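Local coordinates for protein 2-hydroxymethyl glutarate dehydrogenase (Eubacterium barkeri, PDB 3CKY) that catalyses the NAD-dependent interconversion of 2-formylglutarate and (S)-2-hydroxymethylglutarate in the fermentation of nicotinate, at residues I7-L12 against P18-L23; N22-K25 against T29-A32; T66-P69 against I73-T76. All coordinates share one frame; numbering follows the deposited sequence.

Contact 1: I7-L12 against P18-L23; sequences IGFIGL and PMAINL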
ATOM      1  N   ILE A   7      -7.736 -45.087 -10.292  1.00 72.46           N
ATOM      2  CA  ILE A   7      -7.545 -43.645 -10.368  1.00 72.54           C
ATOM      3  C   ILE A   7      -8.654 -42.987 -11.179  1.00 72.47           C
ATOM      4  O   ILE A   7      -9.075 -43.509 -12.205  1.00 72.47           O
ATOM      5  CB  ILE A   7      -6.174 -43.292 -10.992  1.00 72.53           C
ATOM      6  CG1 ILE A   7      -5.045 -44.039 -10.269  1.00 72.74           C
ATOM      7  CG2 ILE A   7      -5.935 -41.790 -10.958  1.00 72.49           C
ATOM      8  CD1 ILE A   7      -5.167 -44.064  -8.753  1.00 72.65           C
ATOM      9  N   GLY A   8      -9.112 -41.832 -10.706  1.00 72.51           N
ATOM     10  CA  GLY A   8     -10.141 -41.054 -11.386  1.00 72.56           C
ATOM     11  C   GLY A   8      -9.679 -39.641 -11.679  1.00 72.54           C
ATOM     12  O   GLY A   8      -8.880 -39.067 -10.936  1.00 72.26           O
ATOM     13  N   PHE A   9     -10.186 -39.084 -12.772  1.00 72.76           N
ATOM     14  CA  PHE A   9      -9.878 -37.717 -13.175  1.00 73.01           C
ATOM     15  C   PHE A   9     -11.159 -36.926 -13.426  1.00 73.24           C
ATOM     16  O   PHE A   9     -11.874 -37.174 -14.401  1.00 73.22           O
ATOM     17  CB  PHE A   9      -9.019 -37.716 -14.439  1.00 72.77           C
ATOM     18  CG  PHE A   9      -7.578 -38.038 -14.190  1.00 72.69           C
ATOM     19  CD1 PHE A   9      -7.129 -39.353 -14.217  1.00 72.46           C
ATOM     20  CD2 PHE A   9      -6.667 -37.027 -13.922  1.00 72.62           C
ATOM     21  CE1 PHE A   9      -5.793 -39.655 -13.984  1.00 72.60           C
ATOM     22  CE2 PHE A   9      -5.325 -37.322 -13.691  1.00 72.79           C
ATOM     23  CZ  PHE A   9      -4.890 -38.635 -13.724  1.00 72.66           C
ATOM     24  N   ILE A  10     -11.438 -35.977 -12.535  1.00 73.67           N
ATOM     25  CA  ILE A  10     -12.525 -35.019 -12.721  1.00 73.97           C
ATOM     26  C   ILE A  10     -11.971 -33.830 -13.497  1.00 74.17           C
ATOM     27  O   ILE A  10     -11.450 -32.869 -12.914  1.00 74.13           O
ATOM     28  CB  ILE A  10     -13.136 -34.582 -11.369  1.00 73.98           C
ATOM     29  CG1 ILE A  10     -13.734 -35.803 -10.662  1.00 74.42           C
ATOM     30  CG2 ILE A  10     -14.222 -33.536 -11.573  1.00 73.69           C
ATOM     31  CD1 ILE A  10     -14.198 -35.536  -9.262  1.00 74.56           C
ATOM     32  N   GLY A  11     -12.091 -33.915 -14.822  1.00 74.34           N
ATOM     33  CA  GLY A  11     -11.450 -32.974 -15.738  1.00 74.52           C
ATOM     34  C   GLY A  11     -10.126 -33.502 -16.272  1.00 74.67           C
ATOM     35  O   GLY A  11      -9.390 -34.190 -15.564  1.00 74.62           O
ATOM     36  N   LEU A  12      -9.841 -33.175 -17.532  1.00 75.05           N
ATOM     37  CA  LEU A  12      -8.629 -33.609 -18.226  1.00 75.31           C
ATOM     38  C   LEU A  12      -8.063 -32.443 -19.029  1.00 75.46           C
ATOM     39  O   LEU A  12      -8.169 -32.410 -20.258  1.00 75.44           O
ATOM     40  CB  LEU A  12      -8.935 -34.778 -19.172  1.00 75.47           C
ATOM     41  CG  LEU A  12      -9.183 -36.158 -18.567  1.00 75.51           C
ATOM     42  CD1 LEU A  12      -9.811 -37.076 -19.614  1.00 75.73           C
ATOM     43  CD2 LEU A  12      -7.885 -36.743 -18.026  1.00 75.69           C
ATOM     44  N   PRO A  18      -1.858 -35.615 -19.803  1.00 73.97           N
ATOM     45  CA  PRO A  18      -0.576 -36.343 -19.707  1.00 73.83           C
ATOM     46  C   PRO A  18      -0.380 -37.139 -18.409  1.00 73.60           C
ATOM     47  O   PRO A  18       0.273 -38.186 -18.428  1.00 73.42           O
ATOM     48  CB  PRO A  18       0.477 -35.228 -19.815  1.00 73.78           C
ATOM     49  CG  PRO A  18      -0.230 -33.981 -19.466  1.00 73.88           C
ATOM     50  CD  PRO A  18      -1.637 -34.166 -19.952  1.00 73.94           C
ATOM     51  N   MET A  19      -0.933 -36.646 -17.301  1.00 73.53           N
ATOM     52  CA  MET A  19      -0.881 -37.362 -16.024  1.00 73.49           C
ATOM     53  C   MET A  19      -1.596 -38.698 -16.142  1.00 73.23           C
ATOM     54  O   MET A  19      -1.065 -39.730 -15.738  1.00 73.01           O
ATOM     55  CB  MET A  19      -1.533 -36.542 -14.909  1.00 73.62           C
ATOM     56  CG  MET A  19      -0.771 -35.287 -14.514  1.00 73.78           C
ATOM     57  SD  MET A  19      -1.457 -34.455 -13.065  1.00 74.28           S
ATOM     58  CE  MET A  19      -3.202 -34.755 -13.180  1.00 74.65           C
ATOM     59  N   ALA A  20      -2.803 -38.669 -16.702  1.00 73.16           N
ATOM     60  CA  ALA A  20      -3.592 -39.888 -16.920  1.00 73.11           C
ATOM     61  C   ALA A  20      -2.853 -40.880 -17.812  1.00 72.92           C
ATOM     62  O   ALA A  20      -2.846 -42.075 -17.539  1.00 72.91           O
ATOM     63  CB  ALA A  20      -4.962 -39.549 -17.526  1.00 72.96           C
ATOM     64  N   ILE A  21      -2.238 -40.371 -18.875  1.00 72.88           N
ATOM     65  CA  ILE A  21      -1.475 -41.198 -19.813  1.00 72.90           C
ATOM     66  C   ILE A  21      -0.273 -41.866 -19.150  1.00 72.80           C
ATOM     67  O   ILE A  21      -0.023 -43.049 -19.377  1.00 72.90           O
ATOM     68  CB  ILE A  21      -1.001 -40.375 -21.031  1.00 72.91           C
ATOM     69  CG1 ILE A  21      -2.194 -40.034 -21.926  1.00 72.91           C
ATOM     70  CG2 ILE A  21       0.051 -41.137 -21.831  1.00 72.87           C
ATOM     71  CD1 ILE A  21      -1.859 -39.067 -23.035  1.00 73.07           C
ATOM     72  N   ASN A  22       0.464 -41.114 -18.336  1.00 72.74           N
ATOM     73  CA  ASN A  22       1.597 -41.676 -17.594  1.00 72.68           C
ATOM     74  C   ASN A  22       1.156 -42.783 -16.641  1.00 72.57           C
ATOM     75  O   ASN A  22       1.850 -43.787 -16.490  1.00 72.45           O
ATOM     76  CB  ASN A  22       2.351 -40.582 -16.827  1.00 72.74           C
ATOM     77  CG  ASN A  22       3.208 -39.718 -17.734  1.00 72.77           C
ATOM     78  OD1 ASN A  22       3.649 -40.164 -18.792  1.00 73.47           O
ATOM     79  ND2 ASN A  22       3.455 -38.482 -17.319  1.00 72.57           N
ATOM     80  N   LEU A  23       0.002 -42.592 -16.007  1.00 72.51           N
ATOM     81  CA  LEU A  23      -0.595 -43.616 -15.151  1.00 72.63           C
ATOM     82  C   LEU A  23      -1.000 -44.846 -15.965  1.00 72.70           C
ATOM     83  O   LEU A  23      -0.797 -45.981 -15.529  1.00 72.81           O
ATOM     84  CB  LEU A  23      -1.809 -43.052 -14.405  1.00 72.50           C
ATOM     85  CG  LEU A  23      -1.500 -42.135 -13.219  1.00 72.43           C
ATOM     86  CD1 LEU A  23      -2.734 -41.340 -12.821  1.00 72.17           C
ATOM     87  CD2 LEU A  23      -0.974 -42.927 -12.031  1.00 72.19           C
TER
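Phe-9 lays one face of its ring against Ala-20, whose CB makes a CH-pi contact 4.0 Å from the ring centroid, 24° off the normal and displaced toward the rim. Met-19 comes to the same ring at its edge: Met-19 CE lies in the ring plane, 3.4 Å from Phe-9 CE2. The bend of the methionine chain at its last torsion (chi3 -33°) turns this methyl back to the ring. Leu-23 CD1 fills another part of the edge, 3.6 Å from Phe-9 CZ, and also meets Ile-7 CG2 at 3.7 Å, where the two side chains run at about a right angle to each other. Past the end of the strand, Leu-12 reaches Ala-20 CB with its CD2 at 4.1 Å. The contact across the segments is thus entirely apolar and buried, with one aromatic ring at its centre. Were Phe-9 reduced to an alanine, a gap would probably open between strand and helix, in which Ala-20 CB loses its ring face and the ends of Met-19 and Leu-23 lose one of their supports. Strand 6-10 and helix 16-25 begin the Rossmann beta-alpha-beta unit, joined through a turn with the GxGxxG pattern (Gly-11, Gly-13, Gly-16), consistent with NAD(+) binding by residues 8 to 22. Strand 7-10 and helix 18-23 run nearly antiparallel (167°), their axes 10.0 Å apart at closest approach. The strand lies between strands 29-33 and 63-66, Phe-65 meeting the Phe-9 ring, while helix 144-157 packs on Met-19 and Leu-23.

Contact 2: N22-K25 against T29-A32; sequences NLLK and TVYA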
ATOM      1  N   ASN A  22       0.464 -41.114 -18.336  1.00 72.74           N
ATOM      2  CA  ASN A  22       1.597 -41.676 -17.594  1.00 72.68           C
ATOM      3  C   ASN A  22       1.156 -42.783 -16.641  1.00 72.57           C
ATOM      4  O   ASN A  22       1.850 -43.787 -16.490  1.00 72.45           O
ATOM      5  CB  ASN A  22       2.351 -40.582 -16.827  1.00 72.74           C
ATOM      6  CG  ASN A  22       3.208 -39.718 -17.734  1.00 72.77           C
ATOM      7  OD1 ASN A  22       3.649 -40.164 -18.792  1.00 73.47           O
ATOM      8  ND2 ASN A  22       3.455 -38.482 -17.319  1.00 72.57           N
ATOM      9  N   LEU A  23       0.002 -42.592 -16.007  1.00 72.51           N
ATOM     10  CA  LEU A  23      -0.595 -43.616 -15.151  1.00 72.63           C
ATOM     11  C   LEU A  23      -1.000 -44.846 -15.965  1.00 72.70           C
ATOM     12  O   LEU A  23      -0.797 -45.981 -15.529  1.00 72.81           O
ATOM     13  CB  LEU A  23      -1.809 -43.052 -14.405  1.00 72.50           C
ATOM     14  CG  LEU A  23      -1.500 -42.135 -13.219  1.00 72.43           C
ATOM     15  CD1 LEU A  23      -2.734 -41.340 -12.821  1.00 72.17           C
ATOM     16  CD2 LEU A  23      -0.974 -42.927 -12.031  1.00 72.19           C
ATOM     17  N   LEU A  24      -1.564 -44.611 -17.147  1.00 72.82           N
ATOM     18  CA  LEU A  24      -1.982 -45.696 -18.035  1.00 73.03           C
ATOM     19  C   LEU A  24      -0.788 -46.507 -18.534  1.00 73.18           C
ATOM     20  O   LEU A  24      -0.886 -47.718 -18.692  1.00 73.11           O
ATOM     21  CB  LEU A  24      -2.783 -45.150 -19.224  1.00 72.92           C
ATOM     22  CG  LEU A  24      -4.208 -44.672 -18.923  1.00 72.73           C
ATOM     23  CD1 LEU A  24      -4.766 -43.884 -20.092  1.00 72.27           C
ATOM     24  CD2 LEU A  24      -5.119 -45.833 -18.587  1.00 72.39           C
ATOM     25  N   LYS A  25       0.339 -45.845 -18.765  1.00 73.51           N
ATOM     26  CA  LYS A  25       1.548 -46.541 -19.194  1.00 73.79           C
ATOM     27  C   LYS A  25       2.163 -47.410 -18.092  1.00 73.92           C
ATOM     28  O   LYS A  25       2.977 -48.278 -18.387  1.00 74.20           O
ATOM     29  CB  LYS A  25       2.580 -45.549 -19.740  1.00 73.87           C
ATOM     30  CG  LYS A  25       2.247 -45.058 -21.149  1.00 74.18           C
ATOM     31  CD  LYS A  25       3.427 -44.365 -21.834  1.00 74.20           C
ATOM     32  CE  LYS A  25       3.509 -42.891 -21.482  1.00 74.54           C
ATOM     33  NZ  LYS A  25       3.862 -42.669 -20.056  1.00 75.09           N
ATOM     34  N   THR A  29      -5.342 -48.614 -13.588  1.00 74.57           N
ATOM     35  CA  THR A  29      -6.697 -48.384 -14.083  1.00 74.69           C
ATOM     36  C   THR A  29      -7.104 -46.927 -13.868  1.00 74.71           C
ATOM     37  O   THR A  29      -7.095 -46.440 -12.737  1.00 74.55           O
ATOM     38  CB  THR A  29      -7.721 -49.286 -13.370  1.00 74.63           C
ATOM     39  OG1 THR A  29      -7.379 -50.665 -13.571  1.00 75.13           O
ATOM     40  CG2 THR A  29      -9.124 -49.028 -13.897  1.00 74.49           C
ATOM     41  N   VAL A  30      -7.462 -46.249 -14.958  1.00 74.84           N
ATOM     42  CA  VAL A  30      -7.809 -44.828 -14.933  1.00 74.99           C
ATOM     43  C   VAL A  30      -9.219 -44.581 -15.486  1.00 75.14           C
ATOM     44  O   VAL A  30      -9.492 -44.856 -16.656  1.00 75.00           O
ATOM     45  CB  VAL A  30      -6.801 -43.986 -15.761  1.00 75.00           C
ATOM     46  CG1 VAL A  30      -7.241 -42.530 -15.827  1.00 74.88           C
ATOM     47  CG2 VAL A  30      -5.396 -44.097 -15.181  1.00 74.65           C
ATOM     48  N   TYR A  31     -10.105 -44.068 -14.632  1.00 75.35           N
ATOM     49  CA  TYR A  31     -11.421 -43.582 -15.056  1.00 75.45           C
ATOM     50  C   TYR A  31     -11.340 -42.079 -15.311  1.00 75.46           C
ATOM     51  O   TYR A  31     -10.525 -41.392 -14.699  1.00 75.55           O
ATOM     52  CB  TYR A  31     -12.478 -43.873 -13.988  1.00 75.66           C
ATOM     53  CG  TYR A  31     -12.611 -45.336 -13.644  1.00 75.76           C
ATOM     54  CD1 TYR A  31     -13.438 -46.176 -14.385  1.00 76.42           C
ATOM     55  CD2 TYR A  31     -11.907 -45.885 -12.580  1.00 76.33           C
ATOM     56  CE1 TYR A  31     -13.562 -47.530 -14.068  1.00 76.04           C
ATOM     57  CE2 TYR A  31     -12.022 -47.233 -12.258  1.00 76.05           C
ATOM     58  CZ  TYR A  31     -12.849 -48.049 -13.004  1.00 75.96           C
ATOM     59  OH  TYR A  31     -12.960 -49.375 -12.675  1.00 75.73           O
ATOM     60  N   ALA A  32     -12.176 -41.562 -16.208  1.00 75.37           N
ATOM     61  CA  ALA A  32     -12.082 -40.153 -16.589  1.00 75.38           C
ATOM     62  C   ALA A  32     -13.373 -39.557 -17.168  1.00 75.35           C
ATOM     63  O   ALA A  32     -14.110 -40.213 -17.910  1.00 75.23           O
ATOM     64  CB  ALA A  32     -10.936 -39.961 -17.575  1.00 75.41           C
TER
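Val-30 points its side chain at two successive leucines, Leu-23 and Leu-24, near the C-terminal end of helix 16-25, where the Rossmann beta-alpha-beta unit turns from the helix into strand 29-33. The apolar contacts carry the whole of this meeting. Leu-24 CD2 sits 3.8 Å from Val-30 CB, and the side chains cross at about a right angle, so that the leucine end lies across the branch point of the valine. Val-30 CG2 is set beside the backbone N, while CG1 takes the position opposite that nitrogen (chi1 175°); this puts CG2 against Leu-23 CB at 3.8 Å and lets Leu-24 CD2 touch the same methyl. Leu-24 starts out to one side of the strand, and its branched end brings it in. Val-30 CG1 reaches Phe-9 on strand 6-10.

Polar interactions lie on other sides of the two elements. Backbone bonds join Thr-29 and Tyr-31 to Ile-7, and Val-30 and Ala-32 to Gln-49, which places strand 29-33 between strands 6-10 and 49-50. On the helix, the Asn-22 amide is held at both ends: ND2 bonds to Glu-132 O, and the Lys-25 chain curls back over one turn so that its NZ meets Asn-22 OD1 at 2.8 Å, in the carbonyl plane and on a lone pair, with a C=O...N angle of 137°.

Contact 3: T66-P69 against I73-T76; sequences TSLP and IVET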
ATOM      1  N   THR A  66      -8.186 -33.751  -9.377  1.00 66.88           N
ATOM      2  CA  THR A  66      -8.883 -32.617  -9.948  1.00 66.89           C
ATOM      3  C   THR A  66      -8.017 -31.372  -9.864  1.00 66.83           C
ATOM      4  O   THR A  66      -7.167 -31.256  -8.985  1.00 66.91           O
ATOM      5  CB  THR A  66     -10.241 -32.369  -9.242  1.00 67.06           C
ATOM      6  OG1 THR A  66     -11.087 -31.596 -10.096  1.00 67.30           O
ATOM      7  CG2 THR A  66     -10.053 -31.662  -7.901  1.00 66.93           C
ATOM      8  N   SER A  67      -8.234 -30.464 -10.806  1.00 66.85           N
ATOM      9  CA  SER A  67      -7.633 -29.143 -10.789  1.00 66.89           C
ATOM     10  C   SER A  67      -8.646 -28.163 -11.384  1.00 66.93           C
ATOM     11  O   SER A  67      -8.851 -28.128 -12.602  1.00 66.90           O
ATOM     12  CB  SER A  67      -6.329 -29.125 -11.589  1.00 66.93           C
ATOM     13  OG  SER A  67      -5.729 -27.842 -11.537  1.00 67.29           O
ATOM     14  N   LEU A  68      -9.288 -27.390 -10.513  1.00 66.78           N
ATOM     15  CA  LEU A  68     -10.366 -26.491 -10.905  1.00 66.65           C
ATOM     16  C   LEU A  68      -9.903 -25.034 -10.786  1.00 66.60           C
ATOM     17  O   LEU A  68      -8.886 -24.762 -10.141  1.00 66.58           O
ATOM     18  CB  LEU A  68     -11.603 -26.778 -10.042  1.00 66.64           C
ATOM     19  CG  LEU A  68     -12.120 -28.231 -10.147  1.00 66.61           C
ATOM     20  CD1 LEU A  68     -13.147 -28.575  -9.072  1.00 65.34           C
ATOM     21  CD2 LEU A  68     -12.709 -28.482 -11.528  1.00 65.76           C
ATOM     22  N   PRO A  69     -10.614 -24.096 -11.444  1.00 66.49           N
ATOM     23  CA  PRO A  69     -10.139 -22.697 -11.533  1.00 66.48           C
ATOM     24  C   PRO A  69     -10.121 -21.887 -10.226  1.00 66.38           C
ATOM     25  O   PRO A  69      -9.272 -21.009 -10.068  1.00 66.38           O
ATOM     26  CB  PRO A  69     -11.117 -22.049 -12.533  1.00 66.43           C
ATOM     27  CG  PRO A  69     -11.812 -23.176 -13.203  1.00 66.45           C
ATOM     28  CD  PRO A  69     -11.872 -24.275 -12.192  1.00 66.45           C
ATOM     29  N   ILE A  73     -15.668 -22.958  -7.547  1.00 66.21           N
ATOM     30  CA  ILE A  73     -15.947 -24.073  -8.452  1.00 66.47           C
ATOM     31  C   ILE A  73     -15.631 -25.404  -7.772  1.00 66.62           C
ATOM     32  O   ILE A  73     -16.329 -26.388  -7.992  1.00 66.47           O
ATOM     33  CB  ILE A  73     -15.179 -23.929  -9.785  1.00 66.46           C
ATOM     34  CG1 ILE A  73     -15.683 -22.693 -10.538  1.00 66.45           C
ATOM     35  CG2 ILE A  73     -15.351 -25.175 -10.656  1.00 66.17           C
ATOM     36  CD1 ILE A  73     -14.898 -22.359 -11.778  1.00 66.59           C
ATOM     37  N   VAL A  74     -14.590 -25.424  -6.941  1.00 67.06           N
ATOM     38  CA  VAL A  74     -14.288 -26.589  -6.107  1.00 67.31           C
ATOM     39  C   VAL A  74     -15.510 -26.963  -5.250  1.00 67.72           C
ATOM     40  O   VAL A  74     -15.938 -28.115  -5.264  1.00 67.65           O
ATOM     41  CB  VAL A  74     -13.045 -26.351  -5.213  1.00 67.23           C
ATOM     42  CG1 VAL A  74     -12.884 -27.477  -4.194  1.00 66.58           C
ATOM     43  CG2 VAL A  74     -11.776 -26.209  -6.084  1.00 67.08           C
ATOM     44  N   GLU A  75     -16.082 -25.993  -4.534  1.00 67.98           N
ATOM     45  CA  GLU A  75     -17.249 -26.254  -3.682  1.00 68.57           C
ATOM     46  C   GLU A  75     -18.435 -26.763  -4.493  1.00 68.62           C
ATOM     47  O   GLU A  75     -19.136 -27.693  -4.075  1.00 68.20           O
ATOM     48  CB  GLU A  75     -17.691 -25.004  -2.925  1.00 68.66           C
ATOM     49  CG  GLU A  75     -16.781 -24.600  -1.793  1.00 69.46           C
ATOM     50  CD  GLU A  75     -17.402 -23.529  -0.915  1.00 69.77           C
ATOM     51  OE1 GLU A  75     -16.959 -22.354  -0.989  1.00 72.34           O
ATOM     52  OE2 GLU A  75     -18.341 -23.862  -0.161  1.00 70.94           O
ATOM     53  N   THR A  76     -18.651 -26.149  -5.652  1.00 68.82           N
ATOM     54  CA  THR A  76     -19.745 -26.555  -6.514  1.00 69.04           C
ATOM     55  C   THR A  76     -19.542 -27.996  -6.981  1.00 69.23           C
ATOM     56  O   THR A  76     -20.450 -28.817  -6.880  1.00 69.40           O
ATOM     57  CB  THR A  76     -19.896 -25.629  -7.739  1.00 69.03           C
ATOM     58  OG1 THR A  76     -20.238 -24.305  -7.306  1.00 68.93           O
ATOM     59  CG2 THR A  76     -20.986 -26.153  -8.667  1.00 68.85           C
TER
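The carbonyl O of Pro-69 is hydrogen-bonded to Lys-243 NZ, of helix 238-255, while the ring of the same proline packs on Ile-73; Lys-243 probably binds NAD(+), as in relatives, so Pro-69 O holds a lysine at the cofactor site. Residues 66-69 leave the end of strand 63-66 and lead into helix 71-79 of the Rossmann domain, and this contact folds the connection onto the helix it introduces. Leu-68 reaches the helix backbone with its tip: CD1 lies 3.7 Å from Val-74 CA and 4.0 Å from Ile-73 O. Its CB meets the Val-74 side chain at CG2, 4.0 Å away, and approaches Ile-73 CG2 nearly as closely. The loop is also tied by polar bonds: Leu-68 N to Ser-98 OG, and Thr-66 OG1 to Ile-10 O on strand 6-10. Val-74 is buried, touching Asp-96 and Met-108, whereas Pro-69 lies at the surface. There Ile-73, extended beyond CG1 (chi2 173°), crosses the proline ring at about a right angle, and its CD1 sits tightly against Pro-69 CG at 3.5 Å.

In the fold
Contacts 1 and 2 share helix 16-25 and press it onto neighbouring strands of one sheet: 7-12 meets its middle, through Met-19, Ala-20 and Leu-23, 29-32 meets it nearer its C-terminal end, and Leu-23 serves both. Backbone bonds between Ile-7 and Thr-29 and Tyr-31 bring the two strands together. Contact 1 is buried and aromatic at its centre, contact 2 buried and purely aliphatic. Contact 3, about 16 Å from contact 1 between centres, instead sets a loop against the helix that follows it; it is only partly buried, and its apolar packing lies beside a lysine-held carbonyl. Ile-10 O to Thr-66 OG1 links it to contact 1. Contacts 2 and 3 do not touch.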